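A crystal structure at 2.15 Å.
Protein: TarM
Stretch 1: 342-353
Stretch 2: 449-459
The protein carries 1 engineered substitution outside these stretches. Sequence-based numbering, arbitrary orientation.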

# COMPACT_ATOMS: atom_id res chain seq x y z
N LEU A 342 13.81 -28.67 0.64
CA LEU A 342 13.68 -29.83 1.54
C LEU A 342 12.48 -30.70 1.19
O LEU A 342 12.60 -31.92 1.17
CB LEU A 342 13.61 -29.37 3.01
CG LEU A 342 14.84 -28.68 3.60
CD1 LEU A 342 14.49 -28.00 4.91
CD2 LEU A 342 15.98 -29.68 3.82
N VAL A 343 11.32 -30.06 0.92
CA VAL A 343 10.07 -30.74 0.56
C VAL A 343 10.24 -31.48 -0.78
O VAL A 343 9.91 -32.66 -0.86
CB VAL A 343 8.85 -29.76 0.57
CG1 VAL A 343 7.55 -30.48 0.25
CG2 VAL A 343 8.72 -29.04 1.90
N VAL A 344 10.78 -30.78 -1.80
CA VAL A 344 11.03 -31.30 -3.15
C VAL A 344 12.05 -32.47 -3.15
O VAL A 344 11.86 -33.42 -3.89
CB VAL A 344 11.34 -30.18 -4.19
CG1 VAL A 344 11.76 -30.74 -5.55
CG2 VAL A 344 10.13 -29.26 -4.36
N LYS A 345 13.08 -32.42 -2.27
CA LYS A 345 14.07 -33.50 -2.15
C LYS A 345 13.50 -34.81 -1.56
O LYS A 345 14.09 -35.86 -1.76
CB LYS A 345 15.37 -33.06 -1.45
CG LYS A 345 16.28 -32.20 -2.34
CD LYS A 345 17.74 -32.18 -1.87
CE LYS A 345 18.60 -33.21 -2.58
NZ LYS A 345 19.95 -33.32 -1.98
N LYS A 346 12.34 -34.74 -0.85
CA LYS A 346 11.65 -35.92 -0.31
C LYS A 346 10.42 -36.32 -1.15
O LYS A 346 9.96 -37.46 -1.07
CB LYS A 346 11.26 -35.74 1.17
CG LYS A 346 12.36 -36.16 2.14
CD LYS A 346 11.85 -36.34 3.57
CE LYS A 346 11.39 -37.75 3.86
NZ LYS A 346 10.93 -37.91 5.26
N ASP A 347 9.88 -35.36 -1.95
CA ASP A 347 8.71 -35.54 -2.82
C ASP A 347 8.80 -34.52 -3.96
O ASP A 347 8.55 -33.33 -3.75
CB ASP A 347 7.40 -35.37 -2.01
CG ASP A 347 6.11 -35.80 -2.70
OD1 ASP A 347 6.00 -35.62 -3.93
OD2 ASP A 347 5.19 -36.25 -1.99
N ASN A 348 9.18 -34.99 -5.16
CA ASN A 348 9.37 -34.16 -6.35
C ASN A 348 8.07 -33.73 -7.05
O ASN A 348 8.13 -32.94 -7.99
CB ASN A 348 10.30 -34.87 -7.36
CG ASN A 348 11.60 -35.40 -6.78
OD1 ASN A 348 12.62 -34.71 -6.72
ND2 ASN A 348 11.58 -36.65 -6.35
N ALA A 349 6.90 -34.24 -6.59
CA ALA A 349 5.58 -33.94 -7.17
C ALA A 349 4.97 -32.63 -6.66
O ALA A 349 4.13 -32.04 -7.35
CB ALA A 349 4.63 -35.10 -6.93
N VAL A 350 5.36 -32.19 -5.46
CA VAL A 350 4.85 -30.98 -4.82
C VAL A 350 5.28 -29.67 -5.51
O VAL A 350 6.47 -29.43 -5.72
CB VAL A 350 5.01 -31.00 -3.27
CG1 VAL A 350 6.45 -31.26 -2.86
CG2 VAL A 350 4.46 -29.73 -2.61
N LYS A 351 4.28 -28.85 -5.87
CA LYS A 351 4.46 -27.56 -6.54
C LYS A 351 4.28 -26.41 -5.54
O LYS A 351 3.45 -26.49 -4.64
CB LYS A 351 3.44 -27.40 -7.68
CG LYS A 351 3.70 -28.26 -8.92
CD LYS A 351 2.67 -27.99 -10.04
CE LYS A 351 2.87 -26.68 -10.80
NZ LYS A 351 1.67 -26.29 -11.58
N PHE A 352 5.05 -25.32 -5.73
CA PHE A 352 4.98 -24.12 -4.91
C PHE A 352 4.65 -22.95 -5.82
O PHE A 352 5.42 -22.63 -6.73
CB PHE A 352 6.28 -23.89 -4.11
CG PHE A 352 6.52 -24.86 -2.96
CD1 PHE A 352 6.97 -26.15 -3.20
CD2 PHE A 352 6.32 -24.46 -1.65
CE1 PHE A 352 7.18 -27.04 -2.14
CE2 PHE A 352 6.55 -25.35 -0.59
CZ PHE A 352 6.97 -26.64 -0.84
N HIS A 353 3.46 -22.35 -5.61
CA HIS A 353 2.95 -21.21 -6.36
C HIS A 353 3.09 -19.96 -5.52
O HIS A 353 2.40 -19.82 -4.50
CB HIS A 353 1.47 -21.41 -6.74
CG HIS A 353 1.21 -22.43 -7.80
ND1 HIS A 353 0.01 -22.47 -8.48
CD2 HIS A 353 2.00 -23.44 -8.26
CE1 HIS A 353 0.10 -23.48 -9.32
NE2 HIS A 353 1.28 -24.09 -9.22
N MET A 449 9.00 -27.46 9.48
CA MET A 449 8.02 -26.89 8.56
C MET A 449 7.91 -27.73 7.29
O MET A 449 6.80 -27.97 6.81
CB MET A 449 8.32 -25.44 8.23
CG MET A 449 7.13 -24.75 7.65
SD MET A 449 7.42 -23.01 7.29
CE MET A 449 7.80 -23.15 5.74
N ALA A 450 9.07 -28.19 6.75
CA ALA A 450 9.13 -29.06 5.58
C ALA A 450 8.41 -30.39 5.88
O ALA A 450 7.65 -30.87 5.04
CB ALA A 450 10.58 -29.33 5.19
N ASP A 451 8.59 -30.93 7.11
CA ASP A 451 7.95 -32.16 7.59
C ASP A 451 6.43 -32.03 7.63
O ASP A 451 5.73 -32.96 7.20
CB ASP A 451 8.48 -32.55 8.98
CG ASP A 451 9.85 -33.21 9.00
OD1 ASP A 451 10.30 -33.70 7.93
OD2 ASP A 451 10.46 -33.28 10.09
N LYS A 452 5.91 -30.89 8.14
CA LYS A 452 4.46 -30.66 8.26
C LYS A 452 3.79 -30.44 6.92
O LYS A 452 2.66 -30.89 6.73
CB LYS A 452 4.13 -29.56 9.28
CG LYS A 452 4.61 -29.89 10.70
CD LYS A 452 3.85 -31.01 11.40
CE LYS A 452 4.57 -31.51 12.63
NZ LYS A 452 4.57 -30.51 13.73
N ILE A 453 4.49 -29.80 5.97
CA ILE A 453 4.00 -29.58 4.60
C ILE A 453 3.86 -30.96 3.94
O ILE A 453 2.80 -31.24 3.37
CB ILE A 453 4.93 -28.61 3.81
CG1 ILE A 453 4.70 -27.15 4.27
CG2 ILE A 453 4.74 -28.75 2.28
CD1 ILE A 453 5.89 -26.21 4.04
N LEU A 454 4.89 -31.83 4.09
CA LEU A 454 4.92 -33.19 3.54
C LEU A 454 3.79 -34.06 4.07
O LEU A 454 3.11 -34.69 3.27
CB LEU A 454 6.29 -33.85 3.74
CG LEU A 454 7.40 -33.37 2.81
CD1 LEU A 454 8.76 -33.61 3.42
CD2 LEU A 454 7.29 -34.02 1.44
N GLN A 455 3.55 -34.05 5.40
CA GLN A 455 2.44 -34.78 6.04
C GLN A 455 1.12 -34.31 5.41
O GLN A 455 0.33 -35.12 4.94
CB GLN A 455 2.39 -34.51 7.56
CG GLN A 455 3.49 -35.16 8.40
CD GLN A 455 3.44 -34.71 9.85
OE1 GLN A 455 2.38 -34.60 10.47
NE2 GLN A 455 4.61 -34.48 10.43
N LEU A 456 0.92 -32.99 5.36
CA LEU A 456 -0.29 -32.35 4.84
C LEU A 456 -0.55 -32.56 3.33
O LEU A 456 -1.67 -32.95 2.98
CB LEU A 456 -0.34 -30.87 5.27
CG LEU A 456 -1.65 -30.31 5.87
CD1 LEU A 456 -2.32 -31.27 6.81
CD2 LEU A 456 -1.38 -29.00 6.61
N VAL A 457 0.47 -32.36 2.44
CA VAL A 457 0.32 -32.57 0.98
C VAL A 457 0.02 -34.02 0.61
O VAL A 457 -0.58 -34.25 -0.44
CB VAL A 457 1.47 -32.03 0.08
CG1 VAL A 457 1.48 -30.52 -0.01
CG2 VAL A 457 2.84 -32.59 0.45
N ASN A 458 0.48 -34.98 1.43
CA ASN A 458 0.33 -36.42 1.20
C ASN A 458 -0.81 -37.08 1.99
O ASN A 458 -0.88 -38.31 2.06
CB ASN A 458 1.66 -37.13 1.44
CG ASN A 458 2.67 -36.86 0.37
OD1 ASN A 458 2.60 -37.38 -0.75
ND2 ASN A 458 3.64 -36.02 0.67
N ASN A 459 -1.71 -36.28 2.57
CA ASN A 459 -2.86 -36.77 3.33
C ASN A 459 -4.09 -35.92 2.98
O ASN A 459 -4.26 -34.82 3.51
CB ASN A 459 -2.55 -36.77 4.83
CG ASN A 459 -3.48 -37.59 5.67
OD1 ASN A 459 -4.69 -37.62 5.47
ND2 ASN A 459 -2.93 -38.23 6.69

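How do the two backbones approach each other? One helix, which includes L342 and V343, lies against a second helix, 449-457, with the axes 9.4 Å apart at closest approach and their N-to-C directions 49° apart. The approach is tightest near the small residue A450, where V343 CA and A450 CA are 5.4 Å apart. Farther along, V350 CA and V457 CA are 7.5 Å apart, so the chain that follows the first helix still runs beside the second.

What fills the space where the helices meet? L342 points toward the second helix and sets its CB 3.7 Å from A450 CB. V343 does more, although its CA-to-CB bond points sideways. With chi1 in the t rotamer, its CG2 rests 3.7 Å from A450 CA, in contact with the backbone of the second helix. Both V343 methyls reach I453 CG2, CG1 at 3.9 Å and CG2 at 4.0 Å, and CG1 also lies 3.7 Å from L454 CD2. A450, I453 and L454 are three and four residues apart, a spacing that brings them to one side of their helix, and V343 packs against all three. These are apolar contacts, held by close fit and the exclusion of water.

How does the contact change from apolar to polar? L454 spans the change. Its CD1 lies 4.0 Å from K346 CB and its CD2 3.7 Å from D347 CB, so it packs on the aliphatic base of two charged residues. The D347 carboxylate then meets the end of the second helix: N458 ND2 donates a hydrogen bond to D347 OD2 at 3.1 Å, with an angle of 146° at the hydrogen. The same ND2 donates to L454 O at 3.0 Å, tying the amide back to its own helix just as N458 leaves helical geometry. The other carboxylate oxygen, D347 OD1, accepts from A349 N at 3.1 Å, so one aspartate both braces its own turn and links the two stretches.

What closes the contact beyond the turn? V350 points toward the second helix and places CG2 4.0 Å from V457 CG1, a pairing of two buried valines. Next comes the strand, where F352 starts sideways, but its ring reaches back until CZ lies 4.4 Å from I453 CG2, in an oblique approach. I453 CG2 thus touches V343 from the helix and F352 from the strand, joining both ends of stretch 1 in one apolar cluster.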